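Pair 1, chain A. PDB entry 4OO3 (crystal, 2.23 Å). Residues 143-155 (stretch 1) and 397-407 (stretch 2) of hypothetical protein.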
# COMPACT_ATOMS: atom_id res chain seq x y z
N ILE A 143 -16.70 11.13 11.24
CA ILE A 143 -15.50 11.53 10.52
C ILE A 143 -14.90 10.29 9.85
O ILE A 143 -15.31 9.16 10.13
CB ILE A 143 -14.47 12.26 11.42
CG1 ILE A 143 -14.09 11.42 12.65
CG2 ILE A 143 -15.03 13.60 11.88
CD1 ILE A 143 -13.03 12.06 13.52
N MSE A 144 -13.95 10.52 8.96
CA MSE A 144 -13.40 9.45 8.17
C MSE A 144 -11.99 9.14 8.58
O MSE A 144 -11.21 10.05 8.87
CB MSE A 144 -13.38 9.85 6.71
CG MSE A 144 -14.62 9.32 6.01
SE MSE A 144 -14.62 10.04 4.18
CE MSE A 144 -12.88 9.32 3.68
N LEU A 145 -11.68 7.85 8.61
CA LEU A 145 -10.31 7.35 8.70
C LEU A 145 -10.07 6.53 7.44
O LEU A 145 -10.86 5.64 7.14
CB LEU A 145 -10.13 6.48 9.96
CG LEU A 145 -8.81 5.71 10.12
CD1 LEU A 145 -7.60 6.63 10.05
CD2 LEU A 145 -8.81 4.95 11.43
N TYR A 146 -9.00 6.82 6.71
CA TYR A 146 -8.73 6.13 5.45
C TYR A 146 -7.24 5.90 5.27
O TYR A 146 -6.44 6.73 5.70
CB TYR A 146 -9.25 6.96 4.28
CG TYR A 146 -9.54 6.19 3.02
CD1 TYR A 146 -10.31 5.04 3.04
CD2 TYR A 146 -9.08 6.64 1.78
CE1 TYR A 146 -10.59 4.34 1.88
CE2 TYR A 146 -9.36 5.94 0.62
CZ TYR A 146 -10.11 4.79 0.68
OH TYR A 146 -10.41 4.08 -0.45
N ASP A 147 -6.87 4.77 4.67
CA ASP A 147 -5.48 4.57 4.27
C ASP A 147 -5.31 4.60 2.75
O ASP A 147 -6.25 4.80 2.01
CB ASP A 147 -4.85 3.32 4.94
CG ASP A 147 -5.50 2.01 4.53
OD1 ASP A 147 -6.36 1.96 3.62
OD2 ASP A 147 -5.12 0.99 5.15
N ILE A 148 -4.07 4.43 2.31
CA ILE A 148 -3.69 4.70 0.93
C ILE A 148 -3.27 3.41 0.22
O ILE A 148 -2.10 3.02 0.26
CB ILE A 148 -2.57 5.75 0.90
CG1 ILE A 148 -3.04 7.02 1.63
CG2 ILE A 148 -2.17 6.07 -0.53
CD1 ILE A 148 -1.95 8.02 1.95
N MSE A 149 -4.25 2.76 -0.42
CA MSE A 149 -4.03 1.54 -1.20
C MSE A 149 -3.86 1.91 -2.66
O MSE A 149 -4.81 1.89 -3.44
CB MSE A 149 -5.21 0.58 -1.03
CG MSE A 149 -5.43 0.16 0.42
SE MSE A 149 -3.96 -1.01 1.00
CE MSE A 149 -2.98 0.23 2.15
N THR A 150 -2.63 2.23 -3.04
CA THR A 150 -2.33 2.68 -4.40
C THR A 150 -2.48 1.61 -5.50
O THR A 150 -2.85 1.92 -6.63
CB THR A 150 -0.89 3.24 -4.46
OG1 THR A 150 0.01 2.31 -3.85
CG2 THR A 150 -0.81 4.57 -3.73
N GLU A 151 -2.23 0.35 -5.15
CA GLU A 151 -2.12 -0.72 -6.15
C GLU A 151 -3.46 -1.11 -6.76
O GLU A 151 -3.50 -1.78 -7.79
CB GLU A 151 -1.44 -1.95 -5.54
CG GLU A 151 -0.08 -1.64 -4.94
CD GLU A 151 0.78 -0.80 -5.88
OE1 GLU A 151 1.08 -1.29 -7.00
OE2 GLU A 151 1.13 0.35 -5.51
N ARG A 152 -4.55 -0.68 -6.12
CA ARG A 152 -5.88 -0.80 -6.70
C ARG A 152 -6.01 -0.06 -8.02
O ARG A 152 -6.88 -0.38 -8.83
CB ARG A 152 -6.90 -0.21 -5.74
CG ARG A 152 -7.02 -0.93 -4.43
CD ARG A 152 -8.10 -0.28 -3.61
NE ARG A 152 -8.26 -0.89 -2.31
CZ ARG A 152 -9.10 -0.45 -1.38
NH1 ARG A 152 -9.84 0.62 -1.62
NH2 ARG A 152 -9.19 -1.08 -0.22
N ASN A 153 -5.19 0.96 -8.21
CA ASN A 153 -5.29 1.84 -9.36
C ASN A 153 -4.34 1.46 -10.49
O ASN A 153 -4.41 2.02 -11.57
CB ASN A 153 -5.03 3.27 -8.92
CG ASN A 153 -6.04 3.75 -7.90
OD1 ASN A 153 -7.22 3.45 -8.01
ND2 ASN A 153 -5.58 4.49 -6.90
N GLU A 154 -3.46 0.49 -10.22
CA GLU A 154 -2.51 0.02 -11.20
C GLU A 154 -3.22 -0.88 -12.22
O GLU A 154 -4.09 -1.68 -11.87
CB GLU A 154 -1.36 -0.71 -10.49
CG GLU A 154 -0.26 -1.20 -11.41
CD GLU A 154 -0.62 -2.49 -12.11
OE1 GLU A 154 -1.19 -3.38 -11.44
OE2 GLU A 154 -0.36 -2.60 -13.34
N ILE A 155 -2.84 -0.72 -13.48
CA ILE A 155 -3.62 -1.26 -14.60
C ILE A 155 -3.75 -2.79 -14.64
O ILE A 155 -4.85 -3.29 -14.87
CB ILE A 155 -3.11 -0.70 -15.97
CG1 ILE A 155 -4.00 -1.16 -17.13
CG2 ILE A 155 -1.66 -1.08 -16.22
CD1 ILE A 155 -5.45 -0.76 -17.01
N ALA A 397 0.70 9.02 -9.86
CA ALA A 397 -0.67 9.10 -10.39
C ALA A 397 -1.61 8.16 -9.63
O ALA A 397 -2.75 8.52 -9.36
CB ALA A 397 -0.68 8.76 -11.87
N HIS A 398 -1.12 6.97 -9.27
CA HIS A 398 -1.92 6.04 -8.47
C HIS A 398 -2.24 6.64 -7.10
O HIS A 398 -3.34 6.45 -6.58
CB HIS A 398 -1.24 4.68 -8.27
CG HIS A 398 -0.97 3.95 -9.55
ND1 HIS A 398 0.15 3.17 -9.74
CD2 HIS A 398 -1.68 3.88 -10.70
CE1 HIS A 398 0.13 2.66 -10.96
NE2 HIS A 398 -0.98 3.08 -11.56
N PHE A 399 -1.26 7.33 -6.52
CA PHE A 399 -1.40 7.95 -5.21
C PHE A 399 -2.38 9.13 -5.27
O PHE A 399 -3.21 9.29 -4.37
CB PHE A 399 -0.02 8.43 -4.73
CG PHE A 399 0.03 8.84 -3.29
CD1 PHE A 399 -0.37 10.11 -2.90
CD2 PHE A 399 0.51 7.96 -2.33
CE1 PHE A 399 -0.31 10.49 -1.57
CE2 PHE A 399 0.57 8.34 -1.00
CZ PHE A 399 0.17 9.61 -0.62
N GLY A 400 -2.27 9.93 -6.32
CA GLY A 400 -3.18 11.05 -6.56
C GLY A 400 -4.63 10.62 -6.70
O GLY A 400 -5.53 11.32 -6.22
N GLN A 401 -4.87 9.47 -7.33
CA GLN A 401 -6.22 8.96 -7.49
C GLN A 401 -6.84 8.63 -6.14
O GLN A 401 -8.02 8.90 -5.92
CB GLN A 401 -6.23 7.71 -8.38
CG GLN A 401 -6.01 7.97 -9.85
CD GLN A 401 -5.88 6.69 -10.65
OE1 GLN A 401 -6.78 5.84 -10.62
NE2 GLN A 401 -4.77 6.53 -11.36
N VAL A 402 -6.04 8.06 -5.24
CA VAL A 402 -6.50 7.74 -3.89
C VAL A 402 -6.86 9.02 -3.14
O VAL A 402 -7.91 9.10 -2.50
CB VAL A 402 -5.46 6.95 -3.07
CG1 VAL A 402 -5.99 6.63 -1.67
CG2 VAL A 402 -5.09 5.65 -3.78
N THR A 403 -5.98 10.02 -3.22
CA THR A 403 -6.21 11.30 -2.54
C THR A 403 -7.51 11.95 -3.02
O THR A 403 -8.31 12.41 -2.21
CB THR A 403 -5.02 12.26 -2.72
OG1 THR A 403 -3.80 11.60 -2.35
CG2 THR A 403 -5.17 13.49 -1.87
N GLU A 404 -7.70 11.97 -4.34
CA GLU A 404 -8.94 12.47 -4.97
C GLU A 404 -10.17 11.70 -4.51
O GLU A 404 -11.20 12.30 -4.22
CB GLU A 404 -8.87 12.35 -6.49
CG GLU A 404 -7.91 13.32 -7.15
CD GLU A 404 -7.67 12.98 -8.61
OE1 GLU A 404 -8.64 12.60 -9.30
OE2 GLU A 404 -6.50 13.09 -9.06
N HIS A 405 -10.05 10.37 -4.45
CA HIS A 405 -11.13 9.52 -3.95
C HIS A 405 -11.47 9.92 -2.51
O HIS A 405 -12.64 10.04 -2.16
CB HIS A 405 -10.76 8.03 -4.06
CG HIS A 405 -11.81 7.09 -3.54
ND1 HIS A 405 -11.85 6.66 -2.23
CD2 HIS A 405 -12.85 6.48 -4.16
CE1 HIS A 405 -12.87 5.84 -2.06
NE2 HIS A 405 -13.49 5.71 -3.21
N PHE A 406 -10.44 10.16 -1.70
CA PHE A 406 -10.62 10.57 -0.30
C PHE A 406 -11.30 11.93 -0.20
O PHE A 406 -12.24 12.11 0.57
CB PHE A 406 -9.28 10.57 0.44
CG PHE A 406 -9.36 11.08 1.85
CD1 PHE A 406 -9.76 10.26 2.89
CD2 PHE A 406 -9.03 12.41 2.14
CE1 PHE A 406 -9.83 10.74 4.19
CE2 PHE A 406 -9.10 12.89 3.44
CZ PHE A 406 -9.50 12.05 4.46
N LEU A 407 -10.83 12.90 -0.98
CA LEU A 407 -11.43 14.24 -0.99
C LEU A 407 -12.89 14.25 -1.46
O LEU A 407 -13.68 15.07 -1.01
CB LEU A 407 -10.59 15.20 -1.84
CG LEU A 407 -9.20 15.52 -1.31
CD1 LEU A 407 -8.39 16.25 -2.38
CD2 LEU A 407 -9.27 16.35 -0.03
O HOH W 1 1.42 2.53 -7.54
O HOH W 2 -6.36 3.89 -12.86
O HOH W 3 -1.21 1.64 -14.04

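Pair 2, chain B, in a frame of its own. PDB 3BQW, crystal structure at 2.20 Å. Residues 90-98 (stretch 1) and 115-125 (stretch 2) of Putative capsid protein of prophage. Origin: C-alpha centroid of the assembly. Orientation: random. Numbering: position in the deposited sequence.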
# COMPACT_ATOMS: atom_id res chain seq x y z
N LYS B 90 10.23 -9.61 -12.49
CA LYS B 90 10.24 -9.79 -13.93
C LYS B 90 9.33 -10.93 -14.34
O LYS B 90 8.98 -11.78 -13.52
CB LYS B 90 11.67 -10.03 -14.46
CG LYS B 90 12.28 -11.36 -14.09
CD LYS B 90 13.60 -11.54 -14.79
CE LYS B 90 14.30 -12.81 -14.32
NZ LYS B 90 15.60 -12.99 -15.03
N HIS B 91 8.97 -10.93 -15.61
CA HIS B 91 8.13 -11.96 -16.19
C HIS B 91 8.65 -12.26 -17.58
O HIS B 91 9.12 -11.36 -18.27
CB HIS B 91 6.69 -11.47 -16.33
CG HIS B 91 5.98 -11.25 -15.03
ND1 HIS B 91 5.02 -12.11 -14.55
CD2 HIS B 91 6.05 -10.22 -14.15
CE1 HIS B 91 4.55 -11.64 -13.40
NE2 HIS B 91 5.17 -10.50 -13.13
N GLU B 92 8.53 -13.51 -18.00
CA GLU B 92 8.79 -13.91 -19.37
C GLU B 92 7.66 -13.43 -20.32
O GLU B 92 6.47 -13.39 -19.94
CB GLU B 92 8.96 -15.44 -19.47
CG GLU B 92 9.06 -15.94 -20.93
CD GLU B 92 9.25 -17.45 -21.07
OE1 GLU B 92 9.45 -18.14 -20.04
OE2 GLU B 92 9.19 -17.95 -22.23
N ILE B 93 8.05 -13.03 -21.52
CA ILE B 93 7.12 -12.63 -22.57
C ILE B 93 6.98 -13.81 -23.51
O ILE B 93 7.84 -14.03 -24.36
CB ILE B 93 7.60 -11.37 -23.32
CG1 ILE B 93 7.89 -10.24 -22.32
CG2 ILE B 93 6.59 -10.97 -24.43
CD1 ILE B 93 6.68 -9.69 -21.55
N ASP B 94 5.92 -14.58 -23.33
CA ASP B 94 5.70 -15.82 -24.07
C ASP B 94 4.66 -15.60 -25.15
O ASP B 94 3.47 -15.60 -24.86
CB ASP B 94 5.23 -16.92 -23.12
CG ASP B 94 4.98 -18.25 -23.83
OD1 ASP B 94 4.90 -18.32 -25.09
OD2 ASP B 94 4.85 -19.24 -23.09
N PRO B 95 5.09 -15.45 -26.41
CA PRO B 95 4.11 -15.15 -27.46
C PRO B 95 3.20 -16.30 -27.84
O PRO B 95 2.30 -16.11 -28.65
CB PRO B 95 4.98 -14.74 -28.65
CG PRO B 95 6.29 -15.43 -28.41
CD PRO B 95 6.46 -15.55 -26.93
N THR B 96 3.38 -17.47 -27.24
CA THR B 96 2.48 -18.57 -27.49
C THR B 96 1.21 -18.49 -26.63
O THR B 96 0.31 -19.30 -26.80
CB THR B 96 3.17 -19.95 -27.27
OG1 THR B 96 3.21 -20.23 -25.86
N LYS B 97 1.12 -17.55 -25.68
CA LYS B 97 -0.07 -17.41 -24.86
C LYS B 97 -1.30 -17.04 -25.72
O LYS B 97 -1.17 -16.36 -26.73
CB LYS B 97 0.12 -16.31 -23.81
CG LYS B 97 1.17 -16.56 -22.71
CD LYS B 97 0.84 -17.76 -21.88
CE LYS B 97 1.62 -17.82 -20.58
NZ LYS B 97 1.12 -18.98 -19.74
N THR B 98 -2.47 -17.49 -25.31
CA THR B 98 -3.74 -16.95 -25.83
C THR B 98 -3.99 -15.58 -25.20
O THR B 98 -3.99 -15.44 -23.99
CB THR B 98 -4.89 -17.89 -25.52
OG1 THR B 98 -4.50 -19.21 -25.90
CG2 THR B 98 -6.17 -17.49 -26.29
N TYR B 115 2.24 -6.62 -32.22
CA TYR B 115 1.08 -6.19 -31.45
C TYR B 115 0.89 -7.10 -30.24
O TYR B 115 0.61 -6.62 -29.14
CB TYR B 115 -0.19 -6.21 -32.30
CG TYR B 115 -1.39 -5.70 -31.53
CD1 TYR B 115 -1.61 -4.33 -31.39
CD2 TYR B 115 -2.28 -6.58 -30.91
CE1 TYR B 115 -2.69 -3.85 -30.66
CE2 TYR B 115 -3.36 -6.11 -30.18
CZ TYR B 115 -3.56 -4.74 -30.06
OH TYR B 115 -4.65 -4.26 -29.35
N ARG B 116 1.07 -8.40 -30.46
CA ARG B 116 0.93 -9.40 -29.44
C ARG B 116 2.04 -9.33 -28.39
O ARG B 116 1.78 -9.51 -27.23
CB ARG B 116 0.92 -10.79 -30.05
CG ARG B 116 -0.23 -11.04 -31.02
CD ARG B 116 0.01 -12.36 -31.72
NE ARG B 116 0.04 -13.43 -30.74
CZ ARG B 116 -1.04 -13.99 -30.21
NH1 ARG B 116 -2.25 -13.57 -30.58
NH2 ARG B 116 -0.91 -14.95 -29.30
N ARG B 117 3.28 -9.08 -28.81
CA ARG B 117 4.37 -8.90 -27.85
C ARG B 117 4.05 -7.68 -26.99
O ARG B 117 4.19 -7.75 -25.77
CB ARG B 117 5.74 -8.76 -28.53
CG ARG B 117 6.47 -10.09 -28.77
CD ARG B 117 7.81 -9.92 -29.53
NE ARG B 117 8.75 -9.05 -28.80
CZ ARG B 117 8.96 -7.75 -29.04
NH1 ARG B 117 8.34 -7.13 -30.04
NH2 ARG B 117 9.83 -7.08 -28.29
N MET B 118 3.59 -6.61 -27.63
CA MET B 118 3.23 -5.37 -26.93
C MET B 118 2.16 -5.61 -25.88
O MET B 118 2.25 -5.08 -24.79
CB MET B 118 2.69 -4.30 -27.89
CG MET B 118 3.66 -3.81 -28.95
SD MET B 118 5.08 -2.94 -28.34
CE MET B 118 4.48 -2.43 -26.69
N ARG B 119 1.13 -6.37 -26.24
CA ARG B 119 0.08 -6.76 -25.29
C ARG B 119 0.63 -7.50 -24.08
O ARG B 119 0.21 -7.26 -22.96
CB ARG B 119 -0.97 -7.64 -25.94
CG ARG B 119 -1.78 -6.96 -27.01
CD ARG B 119 -2.68 -5.86 -26.46
NE ARG B 119 -3.56 -6.31 -25.37
CZ ARG B 119 -4.71 -6.97 -25.54
NH1 ARG B 119 -5.13 -7.33 -26.74
NH2 ARG B 119 -5.43 -7.29 -24.49
N LEU B 120 1.55 -8.43 -24.32
CA LEU B 120 2.15 -9.20 -23.22
C LEU B 120 3.06 -8.35 -22.36
O LEU B 120 3.06 -8.51 -21.13
CB LEU B 120 2.91 -10.41 -23.76
CG LEU B 120 2.03 -11.45 -24.47
CD1 LEU B 120 2.89 -12.53 -25.08
CD2 LEU B 120 1.03 -12.03 -23.54
N ILE B 121 3.82 -7.45 -23.00
CA ILE B 121 4.75 -6.58 -22.31
C ILE B 121 3.99 -5.64 -21.39
O ILE B 121 4.30 -5.55 -20.19
CB ILE B 121 5.64 -5.78 -23.28
CG1 ILE B 121 6.70 -6.71 -23.91
CG2 ILE B 121 6.32 -4.61 -22.57
CD1 ILE B 121 7.30 -6.19 -25.18
N THR B 122 2.97 -4.98 -21.93
CA THR B 122 2.18 -4.01 -21.19
C THR B 122 1.36 -4.71 -20.10
O THR B 122 1.18 -4.17 -18.99
CB THR B 122 1.25 -3.20 -22.12
OG1 THR B 122 0.48 -4.08 -22.95
CG2 THR B 122 2.06 -2.22 -23.02
N GLY B 123 0.86 -5.91 -20.42
CA GLY B 123 0.14 -6.71 -19.43
C GLY B 123 0.99 -7.06 -18.23
O GLY B 123 0.54 -6.98 -17.09
N ASN B 124 2.23 -7.46 -18.48
CA ASN B 124 3.18 -7.80 -17.43
C ASN B 124 3.69 -6.57 -16.70
O ASN B 124 3.92 -6.62 -15.49
CB ASN B 124 4.32 -8.65 -17.97
CG ASN B 124 3.89 -10.09 -18.22
OD1 ASN B 124 3.55 -10.80 -17.29
ND2 ASN B 124 3.89 -10.52 -19.48
N MET B 125 3.83 -5.46 -17.40
CA MET B 125 4.16 -4.19 -16.74
C MET B 125 3.09 -3.81 -15.74
O MET B 125 3.43 -3.41 -14.62
CB MET B 125 4.31 -3.05 -17.76
CG MET B 125 5.63 -3.05 -18.56
SD MET B 125 5.75 -1.71 -19.79
CE MET B 125 5.87 -0.37 -18.62

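Both pairs lay a short strand and the loop that follows it along a helix, and 14 central residues superpose on N, CA and C with an RMSD of 0.7 Å. The register agrees at two positions and shifts by one helix residue at the third. The CA atoms of Tyr146(A) and Phe406(A) lie 7.5 Å apart and those of Ile148(A) and Val402(A) 6.4 Å, while in pair 2 the CA atoms of His91(B) and Asn124(B) are separated by 6.6 Å and those of Ile93(B) and Leu120(B) by 6.1 Å. Thr150(A) is nearest His398(A), CA to CA 5.3 Å, but its counterpart Pro95(B) is nearest Arg117(B), CA to CA 6.3 Å, and Arg117(B) matches Phe399(A). In pair 1 the strand and helix run nearly antiparallel, at 167°.

Ile148(A) and Ile93(B) are the only matched pair with the same residue type; their CA atoms fall 0.8 Å apart. Chi1 is m in both (-57° and -54°). Ile148(A) CG2 lies 3.6 Å from CE2 of Phe399(A) and 4.0 Å from CG1 of Val402(A); Ile93(B) CG2 lies 3.8 Å from CB of Leu120(B). Chi2 differs, 167° (t) against -66° (m), and so turns CD1 differently: Ile93(B) CD1 comes within 3.8 Å of CG1 of Ile121(B). The helix residue facing the isoleucine is Val402(A) or Leu120(B), CA atoms 0.6 Å apart. The longer leucine carries CD1 to 3.7 Å from CA of Pro95(B) and 3.1 Å from O of Asp94(B); at the matched loop positions, Val402(A) CG2 lies 4.1 Å from CA of Thr150(A) and 3.8 Å from O of Met149(A).

Two residues back along the strand, the chemistry changes. Tyr146(A) CB packs 3.6 Å from CD1 of Phe406(A), and its ring lies near parallel to that of His405(A) but slid apart, centroids 5.7 Å from each other. The counterparts are His91(B), Asn124(B) and Gly123(B), so the ring neighbour is absent; instead CG of His91(B) approaches OD1 of Asn124(B) at 3.3 Å, without a hydrogen bond between the two side chains.

At the loop end the side-chain donors sit on different elements. In pair 1, Asn153(A) ND2 donates to O of His398(A) at 3.0 Å, with an N-H...acceptor angle of 139°. Glu154(A) CB makes an off-centre CH-pi contact 4.1 Å from the His398(A) ring centroid. Neither Asn153(A) nor Glu154(A) has a matched position in pair 2. There the residue matching His398(A), Arg116(B), reaches from the helix: its NH2 makes a weak hydrogen bond of 3.5 Å to O of Pro95(B), at 172°, and lies 2.9 Å from O of Lys97(B). That loop is a type I turn from Asp94(B) to Lys97(B), closed by Lys97(B) N to Asp94(B) O at 3.2 Å. The contact buries 727 Å² in pair 1 and 488 Å² in pair 2.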